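Local atomic coordinates of rhodopsin (PDB entry 2Z73), a protein that senses light in the squid eye through 11-cis-retinal, whose isomerization activates G-protein signalling to phospholipase C. Residues Q66-F78 with M147-W160. Numbering follows the deposited sequence.
Sequences QTPANMFIINLAF and MSHRRAFIMIIFVW. With BOG (octyl beta-D-glucopyranoside), chain C.
N75 and W160 join transmembrane helices 2 and 4 of this class A GPCR by a hydrogen bond; M71 and F72 pack against H149 and A152 in the same interface, which P68 and M147 extend at the cytoplasmic end of the seven-helix bundle. The short helical segments run nearly parallel, crossing at -26° with their axes 10.0 Å apart, and the contact buries 698 Å². At the cytoplasmic end P68 makes a CH-pi contact with H149: its CG lies 3.5 Å from the imidazole centroid, almost on the ring normal, while M71 SD reaches the edge of that ring. S148 OG N-caps the second helix, accepting from R151 N. Deeper in, F72 meets two methionines in Met-aromatic contacts. M147 SD lies obliquely, 5.3 Å from the F72 centroid, and bends at chi2 and chi3 bring M147 CE into the phenyl plane, 3.4 Å from F72 CE2; M155 SD comes to the ring edge, 5.2 Å from the F72 centroid. F72 also touches I129 of helix 104-138, linking three helices. With CG anti to the backbone N (chi1 -177°), N75 extends toward helix 149-160, and W160 NE1 donates to N75 OD1 at 2.9 Å, within the carbonyl plane but tilted 26° from the indole plane.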
loop_
_atom_site.group_PDB
_atom_site.type_symbol
_atom_site.label_atom_id
_atom_site.label_comp_id
_atom_site.label_asym_id
_atom_site.label_seq_id
_atom_site.Cartn_x
_atom_site.Cartn_y
_atom_site.Cartn_z
ATOM N N GLN A 66 3.588 -11.022 -17.282
ATOM C CA GLN A 66 2.365 -11.824 -17.209
ATOM C C GLN A 66 2.270 -12.960 -16.177
ATOM O O GLN A 66 1.351 -13.788 -16.253
ATOM C CB GLN A 66 2.062 -12.404 -18.592
ATOM C CG GLN A 66 0.709 -12.015 -19.143
ATOM C CD GLN A 66 0.601 -10.529 -19.387
ATOM O OE1 GLN A 66 0.761 -9.730 -18.471
ATOM N NE2 GLN A 66 0.334 -10.147 -20.635
ATOM N N THR A 67 3.194 -13.016 -15.223
ATOM C CA THR A 67 3.150 -14.072 -14.212
ATOM C C THR A 67 2.039 -13.836 -13.187
ATOM O O THR A 67 1.660 -12.697 -12.930
ATOM C CB THR A 67 4.502 -14.192 -13.478
ATOM O OG1 THR A 67 5.077 -12.888 -13.322
ATOM C CG2 THR A 67 5.460 -15.079 -14.258
ATOM N N PRO A 68 1.501 -14.914 -12.587
ATOM C CA PRO A 68 0.430 -14.822 -11.587
ATOM C C PRO A 68 0.668 -13.878 -10.410
ATOM O O PRO A 68 -0.206 -13.088 -10.065
ATOM C CB PRO A 68 0.251 -16.273 -11.147
ATOM C CG PRO A 68 0.513 -17.022 -12.404
ATOM C CD PRO A 68 1.762 -16.326 -12.923
ATOM N N ALA A 69 1.842 -13.961 -9.791
ATOM C CA ALA A 69 2.163 -13.104 -8.647
ATOM C C ALA A 69 1.960 -11.619 -8.948
ATOM O O ALA A 69 1.519 -10.861 -8.089
ATOM C CB ALA A 69 3.600 -13.347 -8.200
ATOM N N ASN A 70 2.290 -11.212 -10.170
ATOM C CA ASN A 70 2.145 -9.822 -10.592
ATOM C C ASN A 70 0.714 -9.329 -10.468
ATOM O O ASN A 70 0.460 -8.127 -10.500
ATOM C CB ASN A 70 2.627 -9.661 -12.028
ATOM C CG ASN A 70 4.117 -9.530 -12.119
ATOM O OD1 ASN A 70 4.685 -9.564 -13.204
ATOM N ND2 ASN A 70 4.765 -9.361 -10.979
ATOM N N MET A 71 -0.220 -10.267 -10.347
ATOM C CA MET A 71 -1.620 -9.915 -10.174
ATOM C C MET A 71 -1.712 -9.119 -8.865
ATOM O O MET A 71 -2.443 -8.128 -8.780
ATOM C CB MET A 71 -2.481 -11.182 -10.101
ATOM C CG MET A 71 -2.707 -11.877 -11.451
ATOM S SD MET A 71 -3.523 -13.509 -11.335
ATOM C CE MET A 71 -5.073 -13.025 -10.459
ATOM N N PHE A 72 -0.950 -9.553 -7.855
ATOM C CA PHE A 72 -0.934 -8.874 -6.564
ATOM C C PHE A 72 -0.525 -7.425 -6.787
ATOM O O PHE A 72 -1.121 -6.516 -6.217
ATOM C CB PHE A 72 0.055 -9.521 -5.586
ATOM C CG PHE A 72 -0.258 -10.952 -5.233
ATOM C CD1 PHE A 72 -1.564 -11.366 -5.004
ATOM C CD2 PHE A 72 0.765 -11.891 -5.123
ATOM C CE1 PHE A 72 -1.846 -12.700 -4.675
ATOM C CE2 PHE A 72 0.493 -13.219 -4.797
ATOM C CZ PHE A 72 -0.810 -13.625 -4.574
ATOM N N ILE A 73 0.502 -7.220 -7.612
ATOM C CA ILE A 73 0.988 -5.875 -7.914
ATOM C C ILE A 73 -0.131 -5.039 -8.527
ATOM O O ILE A 73 -0.325 -3.874 -8.177
ATOM C CB ILE A 73 2.185 -5.899 -8.909
ATOM C CG1 ILE A 73 3.472 -6.290 -8.180
ATOM C CG2 ILE A 73 2.370 -4.527 -9.553
ATOM C CD1 ILE A 73 4.695 -6.383 -9.093
ATOM N N ILE A 74 -0.869 -5.648 -9.445
ATOM C CA ILE A 74 -1.961 -4.955 -10.089
ATOM C C ILE A 74 -3.018 -4.617 -9.047
ATOM O O ILE A 74 -3.483 -3.479 -8.963
ATOM C CB ILE A 74 -2.556 -5.818 -11.239
ATOM C CG1 ILE A 74 -1.537 -5.896 -12.387
ATOM C CG2 ILE A 74 -3.867 -5.217 -11.752
ATOM C CD1 ILE A 74 -1.891 -6.870 -13.481
ATOM N N ASN A 75 -3.383 -5.612 -8.245
ATOM C CA ASN A 75 -4.386 -5.427 -7.203
ATOM C C ASN A 75 -3.988 -4.267 -6.284
ATOM O O ASN A 75 -4.833 -3.453 -5.894
ATOM C CB ASN A 75 -4.549 -6.716 -6.388
ATOM C CG ASN A 75 -5.634 -6.597 -5.335
ATOM O OD1 ASN A 75 -6.820 -6.511 -5.657
ATOM N ND2 ASN A 75 -5.236 -6.580 -4.073
ATOM N N LEU A 76 -2.699 -4.206 -5.948
ATOM C CA LEU A 76 -2.166 -3.152 -5.088
ATOM C C LEU A 76 -2.338 -1.790 -5.775
ATOM O O LEU A 76 -2.743 -0.809 -5.149
ATOM C CB LEU A 76 -0.678 -3.394 -4.836
ATOM C CG LEU A 76 -0.067 -3.053 -3.480
ATOM C CD1 LEU A 76 1.444 -2.973 -3.634
ATOM C CD2 LEU A 76 -0.605 -1.731 -2.949
ATOM N N ALA A 77 -2.024 -1.736 -7.067
ATOM C CA ALA A 77 -2.140 -0.500 -7.822
ATOM C C ALA A 77 -3.591 -0.044 -7.938
ATOM O O ALA A 77 -3.863 1.155 -7.919
ATOM C CB ALA A 77 -1.534 -0.670 -9.199
ATOM N N PHE A 78 -4.521 -0.987 -8.070
ATOM C CA PHE A 78 -5.936 -0.628 -8.180
ATOM C C PHE A 78 -6.333 -0.015 -6.840
ATOM O O PHE A 78 -7.045 0.991 -6.777
ATOM C CB PHE A 78 -6.802 -1.867 -8.437
ATOM C CG PHE A 78 -8.270 -1.564 -8.555
ATOM C CD1 PHE A 78 -8.877 -1.471 -9.797
ATOM C CD2 PHE A 78 -9.038 -1.320 -7.420
ATOM C CE1 PHE A 78 -10.221 -1.136 -9.912
ATOM C CE2 PHE A 78 -10.388 -0.983 -7.528
ATOM C CZ PHE A 78 -10.977 -0.890 -8.772
ATOM N N MET A 147 3.994 -18.900 -7.957
ATOM C CA MET A 147 2.583 -18.574 -7.817
ATOM C C MET A 147 1.763 -19.033 -9.023
ATOM O O MET A 147 2.204 -18.922 -10.169
ATOM C CB MET A 147 2.417 -17.066 -7.621
ATOM C CG MET A 147 1.007 -16.626 -7.288
ATOM S SD MET A 147 0.354 -17.478 -5.842
ATOM C CE MET A 147 1.149 -16.552 -4.518
ATOM N N SER A 148 0.568 -19.551 -8.755
ATOM C CA SER A 148 -0.316 -20.012 -9.813
ATOM C C SER A 148 -1.555 -19.119 -9.866
ATOM O O SER A 148 -1.968 -18.561 -8.849
ATOM C CB SER A 148 -0.742 -21.460 -9.562
ATOM O OG SER A 148 -1.571 -21.562 -8.415
ATOM N N HIS A 149 -2.135 -18.983 -11.056
ATOM C CA HIS A 149 -3.327 -18.167 -11.235
ATOM C C HIS A 149 -4.403 -18.589 -10.245
ATOM O O HIS A 149 -5.043 -17.743 -9.617
ATOM C CB HIS A 149 -3.848 -18.296 -12.668
ATOM C CG HIS A 149 -2.976 -17.632 -13.688
ATOM N ND1 HIS A 149 -2.858 -16.264 -13.788
ATOM C CD2 HIS A 149 -2.167 -18.151 -14.643
ATOM C CE1 HIS A 149 -2.012 -15.966 -14.761
ATOM N NE2 HIS A 149 -1.579 -17.094 -15.296
ATOM N N ARG A 150 -4.606 -19.896 -10.106
ATOM C CA ARG A 150 -5.602 -20.401 -9.173
ATOM C C ARG A 150 -5.343 -19.781 -7.814
ATOM O O ARG A 150 -6.139 -18.981 -7.327
ATOM C CB ARG A 150 -5.519 -21.928 -9.067
ATOM C CG ARG A 150 -6.346 -22.675 -10.109
ATOM C CD ARG A 150 -5.994 -22.245 -11.524
ATOM N NE ARG A 150 -4.574 -22.427 -11.803
ATOM C CZ ARG A 150 -3.976 -22.016 -12.915
ATOM N NH1 ARG A 150 -2.677 -22.225 -13.087
ATOM N NH2 ARG A 150 -4.676 -21.393 -13.853
ATOM N N ARG A 151 -4.215 -20.144 -7.213
ATOM C CA ARG A 151 -3.849 -19.613 -5.908
ATOM C C ARG A 151 -4.012 -18.096 -5.854
ATOM O O ARG A 151 -4.812 -17.574 -5.071
ATOM C CB ARG A 151 -2.408 -19.998 -5.557
ATOM C CG ARG A 151 -2.291 -21.143 -4.556
ATOM C CD ARG A 151 -2.889 -22.443 -5.092
ATOM N NE ARG A 151 -1.953 -23.182 -5.940
ATOM C CZ ARG A 151 -2.254 -24.312 -6.574
ATOM N NH1 ARG A 151 -3.468 -24.834 -6.464
ATOM N NH2 ARG A 151 -1.334 -24.926 -7.307
ATOM N N ALA A 152 -3.256 -17.394 -6.691
ATOM C CA ALA A 152 -3.304 -15.938 -6.729
ATOM C C ALA A 152 -4.736 -15.412 -6.696
ATOM O O ALA A 152 -5.091 -14.601 -5.835
ATOM C CB ALA A 152 -2.596 -15.431 -7.973
ATOM N N PHE A 153 -5.559 -15.876 -7.633
ATOM C CA PHE A 153 -6.946 -15.444 -7.702
ATOM C C PHE A 153 -7.675 -15.631 -6.368
ATOM O O PHE A 153 -8.389 -14.736 -5.918
ATOM C CB PHE A 153 -7.677 -16.196 -8.818
ATOM C CG PHE A 153 -9.135 -15.847 -8.936
ATOM C CD1 PHE A 153 -9.536 -14.529 -9.112
ATOM C CD2 PHE A 153 -10.107 -16.838 -8.852
ATOM C CE1 PHE A 153 -10.894 -14.198 -9.200
ATOM C CE2 PHE A 153 -11.463 -16.519 -8.940
ATOM C CZ PHE A 153 -11.856 -15.194 -9.113
ATOM N N ILE A 154 -7.500 -16.785 -5.733
ATOM C CA ILE A 154 -8.158 -17.041 -4.452
ATOM C C ILE A 154 -7.606 -16.081 -3.402
ATOM O O ILE A 154 -8.346 -15.531 -2.595
ATOM C CB ILE A 154 -7.919 -18.493 -3.975
ATOM C CG1 ILE A 154 -8.328 -19.475 -5.073
ATOM C CG2 ILE A 154 -8.731 -18.772 -2.723
ATOM C CD1 ILE A 154 -7.802 -20.879 -4.855
ATOM N N MET A 155 -6.297 -15.871 -3.420
ATOM C CA MET A 155 -5.678 -14.965 -2.460
ATOM C C MET A 155 -6.254 -13.541 -2.523
ATOM O O MET A 155 -6.614 -12.979 -1.488
ATOM C CB MET A 155 -4.146 -14.969 -2.646
ATOM C CG MET A 155 -3.483 -16.207 -2.007
ATOM S SD MET A 155 -1.859 -16.747 -2.623
ATOM C CE MET A 155 -0.745 -15.842 -1.535
ATOM N N ILE A 156 -6.378 -12.958 -3.716
ATOM C CA ILE A 156 -6.931 -11.603 -3.779
ATOM C C ILE A 156 -8.385 -11.586 -3.299
ATOM O O ILE A 156 -8.819 -10.615 -2.676
ATOM C CB ILE A 156 -6.852 -10.979 -5.199
ATOM C CG1 ILE A 156 -7.916 -11.581 -6.110
ATOM C CG2 ILE A 156 -5.461 -11.189 -5.780
ATOM C CD1 ILE A 156 -7.961 -10.936 -7.478
ATOM N N ILE A 157 -9.131 -12.654 -3.581
ATOM C CA ILE A 157 -10.515 -12.740 -3.126
ATOM C C ILE A 157 -10.511 -12.655 -1.602
ATOM O O ILE A 157 -11.383 -12.012 -1.004
ATOM C CB ILE A 157 -11.189 -14.070 -3.533
ATOM C CG1 ILE A 157 -11.420 -14.103 -5.043
ATOM C CG2 ILE A 157 -12.514 -14.222 -2.797
ATOM C CD1 ILE A 157 -12.122 -15.361 -5.524
ATOM N N PHE A 158 -9.539 -13.315 -0.974
ATOM C CA PHE A 158 -9.439 -13.256 0.478
ATOM C C PHE A 158 -9.154 -11.802 0.845
ATOM O O PHE A 158 -9.765 -11.239 1.757
ATOM C CB PHE A 158 -8.300 -14.131 1.000
ATOM C CG PHE A 158 -7.856 -13.769 2.392
ATOM C CD1 PHE A 158 -8.725 -13.904 3.472
ATOM C CD2 PHE A 158 -6.584 -13.251 2.619
ATOM C CE1 PHE A 158 -8.334 -13.520 4.765
ATOM C CE2 PHE A 158 -6.185 -12.865 3.906
ATOM C CZ PHE A 158 -7.064 -13.001 4.978
ATOM N N VAL A 159 -8.210 -11.206 0.120
ATOM C CA VAL A 159 -7.834 -9.824 0.348
ATOM C C VAL A 159 -9.055 -8.912 0.310
ATOM O O VAL A 159 -9.275 -8.120 1.222
ATOM C CB VAL A 159 -6.853 -9.317 -0.720
ATOM C CG1 VAL A 159 -6.474 -7.876 -0.415
ATOM C CG2 VAL A 159 -5.617 -10.221 -0.788
ATOM N N TRP A 160 -9.846 -9.015 -0.755
ATOM C CA TRP A 160 -11.021 -8.172 -0.875
ATOM C C TRP A 160 -12.002 -8.406 0.261
ATOM O O TRP A 160 -12.437 -7.460 0.907
ATOM C CB TRP A 160 -11.699 -8.370 -2.237
ATOM C CG TRP A 160 -11.066 -7.559 -3.348
ATOM C CD1 TRP A 160 -9.941 -7.868 -4.055
ATOM C CD2 TRP A 160 -11.516 -6.289 -3.849
ATOM N NE1 TRP A 160 -9.660 -6.874 -4.968
ATOM C CE2 TRP A 160 -10.611 -5.894 -4.861
ATOM C CE3 TRP A 160 -12.597 -5.447 -3.542
ATOM C CZ2 TRP A 160 -10.755 -4.696 -5.568
ATOM C CZ3 TRP A 160 -12.739 -4.255 -4.246
ATOM C CH2 TRP A 160 -11.821 -3.892 -5.248
HETATM C C1 BOG C . 8.739 -13.389 -11.677
HETATM O O1 BOG C . 8.587 -12.984 -10.385
HETATM C C2 BOG C . 10.090 -12.803 -11.996
HETATM O O2 BOG C . 10.129 -11.328 -11.887
HETATM C C3 BOG C . 10.270 -13.253 -13.375
HETATM O O3 BOG C . 11.516 -12.735 -13.674
HETATM C C4 BOG C . 10.207 -14.833 -13.442
HETATM O O4 BOG C . 10.382 -15.271 -14.753
HETATM C C5 BOG C . 8.874 -15.354 -13.107
HETATM O O5 BOG C . 8.712 -14.897 -11.769
HETATM C C6 BOG C . 8.809 -16.939 -13.159
HETATM O O6 BOG C . 7.395 -17.398 -12.814
HETATM C "C1'" BOG C . 7.231 -12.637 -10.397
HETATM C "C2'" BOG C . 6.962 -12.541 -8.979
HETATM C "C3'" BOG C . 6.434 -11.152 -8.861
HETATM C "C4'" BOG C . 6.984 -10.768 -7.608
HETATM C "C5'" BOG C . 6.232 -9.541 -7.252
HETATM C "C6'" BOG C . 7.191 -8.854 -6.446
HETATM C "C7'" BOG C . 6.474 -7.600 -6.152
HETATM C "C8'" BOG C . 7.562 -6.698 -5.950
#